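Local coordinates for protein putative transcription regulator (PDB 3K69) that probably binds DNA through a winged helix-turn-helix domain and regulates transcription as a dimer, as in the family of iron-dependent transcriptional regulators, at residues Y20-R25 with D142-L147; H136-A141 with G151-H156. All blocks are in the same frame, centred on the assembly; numbering follows the deposited sequence.

Contact 1: Y20-R25 with D142-L147; sequences YLDAHR and DLQADL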
ATOM      1  N   TYR A  20      14.316   7.196  19.422  1.00 19.11           N
ATOM      2  CA  TYR A  20      15.680   7.282  19.901  1.00 16.42           C
ATOM      3  C   TYR A  20      15.899   8.614  20.611  1.00 19.91           C
ATOM      4  O   TYR A  20      16.425   8.656  21.748  1.00 18.86           O
ATOM      5  CB  TYR A  20      16.685   7.112  18.773  1.00 17.69           C
ATOM      6  CG  TYR A  20      18.108   7.027  19.274  1.00 17.12           C
ATOM      7  CD1 TYR A  20      18.662   5.787  19.620  1.00 21.57           C
ATOM      8  CD2 TYR A  20      18.893   8.176  19.444  1.00 19.15           C
ATOM      9  CE1 TYR A  20      19.979   5.677  20.096  1.00 20.41           C
ATOM     10  CE2 TYR A  20      20.227   8.076  19.937  1.00 17.33           C
ATOM     11  CZ  TYR A  20      20.760   6.820  20.238  1.00 13.74           C
ATOM     12  OH  TYR A  20      22.048   6.685  20.732  1.00 14.97           O
ATOM     13  N   LEU A  21      15.455   9.691  19.961  1.00 17.97           N
ATOM     14  CA  LEU A  21      15.566  11.026  20.550  1.00 19.01           C
ATOM     15  C   LEU A  21      14.757  11.178  21.872  1.00 19.07           C
ATOM     16  O   LEU A  21      15.200  11.857  22.788  1.00 15.29           O
ATOM     17  CB  LEU A  21      15.214  12.099  19.523  1.00 17.20           C
ATOM     18  CG  LEU A  21      16.180  12.174  18.318  1.00 17.55           C
ATOM     19  CD1 LEU A  21      15.681  13.072  17.230  1.00 17.96           C
ATOM     20  CD2 LEU A  21      17.623  12.533  18.706  1.00 16.67           C
ATOM     21  N   ASP A  22      13.606  10.521  21.958  1.00 17.71           N
ATOM     22  CA  ASP A  22      12.791  10.492  23.177  1.00 19.45           C
ATOM     23  C   ASP A  22      13.580   9.829  24.324  1.00 18.71           C
ATOM     24  O   ASP A  22      13.343  10.164  25.461  1.00 20.25           O
ATOM     25  CB  ASP A  22      11.483   9.711  22.922  1.00 19.72           C
ATOM     26  CG  ASP A  22      10.616   9.566  24.160  1.00 23.50           C
ATOM     27  OD1 ASP A  22      10.005  10.580  24.565  1.00 19.71           O
ATOM     28  OD2 ASP A  22      10.531   8.446  24.709  1.00 22.56           O
ATOM     29  N   ALA A  23      14.493   8.905  24.021  1.00 18.52           N
ATOM     30  CA  ALA A  23      15.290   8.212  25.064  1.00 17.63           C
ATOM     31  C   ALA A  23      16.488   9.041  25.481  1.00 17.70           C
ATOM     32  O   ALA A  23      17.176   8.715  26.432  1.00 19.97           O
ATOM     33  CB  ALA A  23      15.736   6.793  24.579  1.00 16.44           C
ATOM     34  N   HIS A  24      16.749  10.142  24.787  1.00 17.61           N
ATOM     35  CA  HIS A  24      17.952  10.910  25.023  1.00 17.12           C
ATOM     36  C   HIS A  24      17.632  12.400  24.989  1.00 18.29           C
ATOM     37  O   HIS A  24      18.322  13.171  24.333  1.00 15.06           O
ATOM     38  CB  HIS A  24      18.989  10.549  23.961  1.00 18.83           C
ATOM     39  CG  HIS A  24      19.519   9.158  24.092  1.00 18.47           C
ATOM     40  ND1 HIS A  24      19.039   8.100  23.343  1.00 24.46           N
ATOM     41  CD2 HIS A  24      20.443   8.640  24.930  1.00 19.60           C
ATOM     42  CE1 HIS A  24      19.669   6.994  23.704  1.00 15.07           C
ATOM     43  NE2 HIS A  24      20.533   7.299  24.654  1.00 22.03           N
ATOM     44  N   ARG A  25      16.590  12.798  25.721  1.00 17.41           N
ATOM     45  CA  ARG A  25      16.093  14.183  25.669  1.00 18.82           C
ATOM     46  C   ARG A  25      17.075  15.174  26.274  1.00 19.80           C
ATOM     47  O   ARG A  25      16.989  16.350  25.977  1.00 22.90           O
ATOM     48  CB  ARG A  25      14.737  14.334  26.358  1.00 18.70           C
ATOM     49  CG  ARG A  25      13.595  13.815  25.540  1.00 17.77           C
ATOM     50  CD  ARG A  25      12.342  13.640  26.377  1.00 17.02           C
ATOM     51  NE  ARG A  25      11.230  13.103  25.596  1.00 22.20           N
ATOM     52  CZ  ARG A  25      10.341  13.821  24.901  1.00 25.06           C
ATOM     53  NH1 ARG A  25      10.392  15.131  24.884  1.00 19.52           N
ATOM     54  NH2 ARG A  25       9.381  13.216  24.226  1.00 26.86           N
ATOM     55  N   ASP A 142       0.912   5.924  21.425  1.00 19.36           N
ATOM     56  CA  ASP A 142       0.348   4.578  21.176  1.00 18.75           C
ATOM     57  C   ASP A 142       1.432   3.656  20.636  1.00 18.88           C
ATOM     58  O   ASP A 142       1.491   2.492  20.992  1.00 16.13           O
ATOM     59  CB  ASP A 142      -0.805   4.645  20.176  1.00 20.10           C
ATOM     60  CG  ASP A 142      -1.977   5.483  20.679  1.00 20.93           C
ATOM     61  OD1 ASP A 142      -2.472   5.180  21.767  1.00 23.34           O
ATOM     62  OD2 ASP A 142      -2.405   6.444  20.000  1.00 20.45           O
ATOM     63  N   LEU A 143       2.296   4.168  19.755  1.00 20.74           N
ATOM     64  CA  LEU A 143       3.313   3.321  19.158  1.00 18.76           C
ATOM     65  C   LEU A 143       4.332   2.925  20.207  1.00 17.84           C
ATOM     66  O   LEU A 143       4.720   1.777  20.291  1.00 17.76           O
ATOM     67  CB  LEU A 143       3.973   3.963  17.929  1.00 16.20           C
ATOM     68  CG  LEU A 143       4.885   3.063  17.058  1.00 21.99           C
ATOM     69  CD1 LEU A 143       4.858   3.524  15.602  1.00 19.37           C
ATOM     70  CD2 LEU A 143       6.325   3.001  17.583  1.00 16.76           C
ATOM     71  N   GLN A 144       4.742   3.872  21.017  1.00 19.90           N
ATOM     72  CA  GLN A 144       5.612   3.575  22.151  1.00 19.49           C
ATOM     73  C   GLN A 144       5.004   2.606  23.152  1.00 18.88           C
ATOM     74  O   GLN A 144       5.715   1.727  23.674  1.00 19.06           O
ATOM     75  CB  GLN A 144       6.012   4.849  22.850  1.00 19.76           C
ATOM     76  CG  GLN A 144       6.988   4.593  23.995  1.00 28.27           C
ATOM     77  CD  GLN A 144       7.608   5.879  24.450  1.00 28.61           C
ATOM     78  OE1 GLN A 144       6.916   6.703  25.005  1.00 30.90           O
ATOM     79  NE2 GLN A 144       8.890   6.071  24.183  1.00 28.68           N
ATOM     80  N   ALA A 145       3.703   2.750  23.425  1.00 16.81           N
ATOM     81  CA  ALA A 145       2.945   1.748  24.207  1.00 17.15           C
ATOM     82  C   ALA A 145       3.059   0.308  23.684  1.00 17.69           C
ATOM     83  O   ALA A 145       3.260  -0.621  24.462  1.00 18.30           O
ATOM     84  CB  ALA A 145       1.458   2.164  24.340  1.00 17.36           C
ATOM     85  N   ASP A 146       2.903   0.129  22.374  1.00 18.09           N
ATOM     86  CA  ASP A 146       3.036  -1.169  21.722  1.00 17.63           C
ATOM     87  C   ASP A 146       4.478  -1.748  21.780  1.00 18.86           C
ATOM     88  O   ASP A 146       4.679  -2.937  21.980  1.00 18.25           O
ATOM     89  CB  ASP A 146       2.619  -1.100  20.243  1.00 18.69           C
ATOM     90  CG  ASP A 146       2.479  -2.480  19.643  1.00 20.96           C
ATOM     91  OD1 ASP A 146       1.413  -3.115  19.850  1.00 21.61           O
ATOM     92  OD2 ASP A 146       3.456  -2.955  19.041  1.00 20.95           O
ATOM     93  N   LEU A 147       5.456  -0.884  21.561  1.00 17.88           N
ATOM     94  CA  LEU A 147       6.877  -1.224  21.680  1.00 19.18           C
ATOM     95  C   LEU A 147       7.200  -1.769  23.058  1.00 19.30           C
ATOM     96  O   LEU A 147       8.037  -2.657  23.179  1.00 18.64           O
ATOM     97  CB  LEU A 147       7.686   0.036  21.486  1.00 19.47           C
ATOM     98  CG  LEU A 147       9.116  -0.024  20.997  1.00 34.45           C
ATOM     99  CD1 LEU A 147       9.189  -0.260  19.466  1.00 27.28           C
ATOM    100  CD2 LEU A 147       9.763   1.306  21.420  1.00 26.21           C
TER
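In the last turn of helix 9-22, the first helix of the probable winged helix-turn-helix domain, D22 meets Q144 of helix 140-148 in a single polar bridge. The two side chains approach from opposite directions, and Q144 NE2 donates to D22 OD2 at 2.9 Å along a nearly straight line (N-H...O 167°). The acceptor oxygen lies in the plane of the Q144 amide, but the amide nitrogen reaches OD2 from above the carboxylate plane; the two flat groups are turned 53° against each other. Q144 bridges the gap with CG anti to the backbone N (chi1 -177°) and its chain extended beyond CG; the reach spans backbones that are 10.0 Å apart between D22 CA and Q144 CA. The other oxygen of D22 is taken by R25, whose guanidinium grips it side-on, NH2 lying 2.7 Å and NE 3.0 Å from D22 OD1. That oxygen lies in the guanidinium plane, yet NH2 meets its anti lone pair while NE comes from above the carboxylate plane. R25 NH2 also reaches the carbonyl O of L72, and the side chain of Q144 also touches L19 and L74. Each carboxylate oxygen thus has its own partner, a cation on OD1 and a neutral amide on OD2, which fixes the rotation of the group. The salt bridge would probably favour the ionised form of D22, and the hydrogen bond from the neutral Q144 amide ties this partly exposed acid to helix 140-148.

Contact 2: H136-A141 with G151-H156; sequences HQFTMA and GTFLQH
F153 turns the edge of its ring onto the face of F138, a T-shaped pair whose planes stand 79° apart and whose centroids are 5.0 Å apart. F153 CE1 does the touching: it sits over the centre of the F138 ring, 3.8 Å from F138 CG and at similar distances from the other ring carbons, while F138 CG lies in the plane of the F153 ring. The opposite face of F138 is covered by CB of its neighbour Q137, so the ring is held between an aliphatic carbon and an aromatic edge. H156, one turn further along helix 152-160, adds the third member of an aromatic cluster. Its CD2 comes within 3.7 Å of F138 CE1, with the imidazole inclined 33° to the phenyl ring, an oblique contact, neither stacked nor edge-to-face, with centroids 5.5 Å apart. F138 runs antiparallel past each of F153 and H156. H156 starts out toward the 136-141 segment, whereas F153 reaches it only with the end of its side chain, the ring having CG anti to the carbonyl carbon (chi1 -71°). No hydrogen bond crosses here; the contact is made by ring carbons. Just beyond F138, T139 occupies the N-cap of helix 140-148, its OG1 accepting a weak bond from A141 N. F138 lies in the short link between helix 111-136 and helix 140-148, where its ring also meets Y134 edge-to-face and its side chain touches L79 of helix 79-86. F153 also packs on L123 of the second subunit, so this end of helix 152-160 contacts the dimer partner as well as the link.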
ATOM      1  N   HIS A 136      -4.219   7.490  11.328  1.00 16.10           N
ATOM      2  CA  HIS A 136      -4.734   8.675  12.005  1.00 17.29           C
ATOM      3  C   HIS A 136      -5.437   8.465  13.344  1.00 17.73           C
ATOM      4  O   HIS A 136      -5.619   9.438  14.093  1.00 17.11           O
ATOM      5  CB  HIS A 136      -5.619   9.520  11.061  1.00 19.54           C
ATOM      6  CG  HIS A 136      -4.824  10.309  10.083  1.00 15.71           C
ATOM      7  ND1 HIS A 136      -4.322  11.558  10.371  1.00 19.53           N
ATOM      8  CD2 HIS A 136      -4.319   9.977   8.874  1.00 16.21           C
ATOM      9  CE1 HIS A 136      -3.626  12.001   9.338  1.00 18.84           C
ATOM     10  NE2 HIS A 136      -3.589  11.049   8.430  1.00 21.01           N
ATOM     11  N   GLN A 137      -5.820   7.223  13.640  1.00 18.22           N
ATOM     12  CA  GLN A 137      -6.374   6.854  14.930  1.00 19.31           C
ATOM     13  C   GLN A 137      -5.379   6.934  16.064  1.00 18.28           C
ATOM     14  O   GLN A 137      -5.800   6.960  17.204  1.00 17.05           O
ATOM     15  CB  GLN A 137      -6.882   5.409  14.956  1.00 18.70           C
ATOM     16  CG  GLN A 137      -7.888   5.032  13.903  1.00 21.33           C
ATOM     17  CD  GLN A 137      -8.150   3.562  13.953  1.00 25.23           C
ATOM     18  OE1 GLN A 137      -7.347   2.757  13.478  1.00 24.62           O
ATOM     19  NE2 GLN A 137      -9.262   3.192  14.575  1.00 27.33           N
ATOM     20  N   PHE A 138      -4.078   6.915  15.776  1.00 15.49           N
ATOM     21  CA  PHE A 138      -3.059   6.732  16.812  1.00 16.35           C
ATOM     22  C   PHE A 138      -2.075   7.862  16.857  1.00 14.84           C
ATOM     23  O   PHE A 138      -1.965   8.655  15.909  1.00 18.00           O
ATOM     24  CB  PHE A 138      -2.246   5.448  16.584  1.00 15.79           C
ATOM     25  CG  PHE A 138      -3.095   4.219  16.483  1.00 18.50           C
ATOM     26  CD1 PHE A 138      -3.781   3.749  17.585  1.00 17.49           C
ATOM     27  CD2 PHE A 138      -3.256   3.580  15.281  1.00 15.69           C
ATOM     28  CE1 PHE A 138      -4.609   2.622  17.483  1.00 23.23           C
ATOM     29  CE2 PHE A 138      -4.090   2.486  15.175  1.00 19.78           C
ATOM     30  CZ  PHE A 138      -4.744   2.001  16.286  1.00 19.95           C
ATOM     31  N   THR A 139      -1.299   7.864  17.941  1.00 15.25           N
ATOM     32  CA  THR A 139      -0.176   8.772  18.111  1.00 17.63           C
ATOM     33  C   THR A 139       1.082   7.974  18.318  1.00 17.90           C
ATOM     34  O   THR A 139       1.048   6.769  18.488  1.00 18.88           O
ATOM     35  CB  THR A 139      -0.319   9.735  19.323  1.00 15.54           C
ATOM     36  OG1 THR A 139      -0.153   9.006  20.540  1.00 19.01           O
ATOM     37  CG2 THR A 139      -1.652  10.487  19.317  1.00 16.57           C
HETATM   38  N   MSE A 140       2.198   8.693  18.335  1.00 21.07           N
HETATM   39  CA  MSE A 140       3.478   8.108  18.686  1.00 20.71           C
HETATM   40  C   MSE A 140       3.488   7.544  20.106  1.00 17.89           C
HETATM   41  O   MSE A 140       4.278   6.641  20.367  1.00 15.81           O
HETATM   42  CB  MSE A 140       4.617   9.147  18.530  1.00 19.55           C
HETATM   43  CG  MSE A 140       5.115   9.354  17.098  1.00 24.98           C
HETATM   44 SE   MSE A 140       5.923   7.744  16.290  0.75 22.89          SE
HETATM   45  CE  MSE A 140       7.476   7.515  17.561  1.00 19.19           C
ATOM     46  N   ALA A 141       2.645   8.071  21.019  1.00 16.31           N
ATOM     47  CA  ALA A 141       2.533   7.516  22.358  1.00 17.36           C
ATOM     48  C   ALA A 141       1.898   6.122  22.302  1.00 16.84           C
ATOM     49  O   ALA A 141       2.267   5.257  23.048  1.00 18.80           O
ATOM     50  CB  ALA A 141       1.702   8.466  23.294  1.00 17.06           C
ATOM     51  N   GLY A 151       1.546  -6.449  21.215  1.00 17.02           N
ATOM     52  CA  GLY A 151       0.201  -6.926  20.962  1.00 18.21           C
ATOM     53  C   GLY A 151      -0.853  -5.868  21.169  1.00 18.18           C
ATOM     54  O   GLY A 151      -2.041  -6.155  21.062  1.00 17.36           O
ATOM     55  N   THR A 152      -0.437  -4.644  21.481  1.00 19.64           N
ATOM     56  CA  THR A 152      -1.395  -3.545  21.735  1.00 21.04           C
ATOM     57  C   THR A 152      -2.170  -3.154  20.457  1.00 20.32           C
ATOM     58  O   THR A 152      -3.365  -2.965  20.488  1.00 18.11           O
ATOM     59  CB  THR A 152      -0.648  -2.319  22.363  1.00 22.93           C
ATOM     60  OG1 THR A 152      -0.263  -2.634  23.712  1.00 21.73           O
ATOM     61  CG2 THR A 152      -1.501  -1.069  22.368  1.00 25.42           C
ATOM     62  N   PHE A 153      -1.490  -3.055  19.322  1.00 17.58           N
ATOM     63  CA  PHE A 153      -2.184  -2.806  18.054  1.00 17.91           C
ATOM     64  C   PHE A 153      -3.076  -3.955  17.659  1.00 18.20           C
ATOM     65  O   PHE A 153      -4.159  -3.722  17.115  1.00 16.34           O
ATOM     66  CB  PHE A 153      -1.208  -2.462  16.908  1.00 18.40           C
ATOM     67  CG  PHE A 153      -0.581  -1.129  17.057  1.00 15.84           C
ATOM     68  CD1 PHE A 153      -1.359   0.027  17.032  1.00 13.86           C
ATOM     69  CD2 PHE A 153       0.801  -0.998  17.156  1.00 23.49           C
ATOM     70  CE1 PHE A 153      -0.772   1.279  17.194  1.00 20.34           C
ATOM     71  CE2 PHE A 153       1.385   0.255  17.295  1.00 17.16           C
ATOM     72  CZ  PHE A 153       0.603   1.388  17.308  1.00 23.11           C
ATOM     73  N   LEU A 154      -2.635  -5.180  17.936  1.00 18.60           N
ATOM     74  CA  LEU A 154      -3.419  -6.364  17.591  1.00 18.08           C
ATOM     75  C   LEU A 154      -4.708  -6.418  18.409  1.00 17.46           C
ATOM     76  O   LEU A 154      -5.754  -6.747  17.881  1.00 19.54           O
ATOM     77  CB  LEU A 154      -2.616  -7.661  17.748  1.00 18.59           C
ATOM     78  CG  LEU A 154      -1.432  -7.862  16.789  1.00 17.84           C
ATOM     79  CD1 LEU A 154      -0.593  -9.103  17.165  1.00 16.52           C
ATOM     80  CD2 LEU A 154      -1.912  -7.900  15.298  1.00 15.91           C
ATOM     81  N   GLN A 155      -4.606  -6.071  19.693  1.00 17.42           N
ATOM     82  CA  GLN A 155      -5.762  -5.981  20.586  1.00 20.22           C
ATOM     83  C   GLN A 155      -6.739  -4.882  20.164  1.00 20.13           C
ATOM     84  O   GLN A 155      -7.938  -5.114  20.126  1.00 23.21           O
ATOM     85  CB  GLN A 155      -5.309  -5.801  22.030  1.00 18.36           C
ATOM     86  CG  GLN A 155      -6.426  -5.921  23.058  1.00 28.50           C
ATOM     87  CD  GLN A 155      -7.168  -7.252  22.981  1.00 32.26           C
ATOM     88  OE1 GLN A 155      -6.593  -8.316  23.248  1.00 39.97           O
ATOM     89  NE2 GLN A 155      -8.448  -7.198  22.608  1.00 31.29           N
ATOM     90  N   HIS A 156      -6.235  -3.712  19.802  1.00 17.80           N
ATOM     91  CA  HIS A 156      -7.083  -2.633  19.243  1.00 19.86           C
ATOM     92  C   HIS A 156      -7.891  -3.127  18.011  1.00 20.31           C
ATOM     93  O   HIS A 156      -9.059  -2.806  17.855  1.00 19.49           O
ATOM     94  CB  HIS A 156      -6.235  -1.417  18.812  1.00 20.78           C
ATOM     95  CG  HIS A 156      -5.679  -0.574  19.935  1.00 30.64           C
ATOM     96  ND1 HIS A 156      -6.422  -0.178  21.030  1.00 26.75           N
ATOM     97  CD2 HIS A 156      -4.467   0.033  20.071  1.00 33.48           C
ATOM     98  CE1 HIS A 156      -5.682   0.599  21.805  1.00 35.52           C
ATOM     99  NE2 HIS A 156      -4.493   0.746  21.247  1.00 27.68           N
TER

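Both contacts draw on helix 140-148 and its approach, with centres about 13 Å apart. Contact 1 is a surface bridge of charged and amide groups, joining this helix to the end of helix 9-22; contact 2 is largely buried and aromatic, bringing in helix 152-160. They meet directly: D146 OD1 probably accepts a hydrogen bond from F153 N, 3.0 Å away, at the start of helix 152-160, and L143 CA packs against F153 CZ. Helix 140-148 thus touches helix 9-22 through Q144 and helix 152-160 through D146 and L143. The second subunit is met at both contacts, its T119 by L143, D146 and L147 of contact 1.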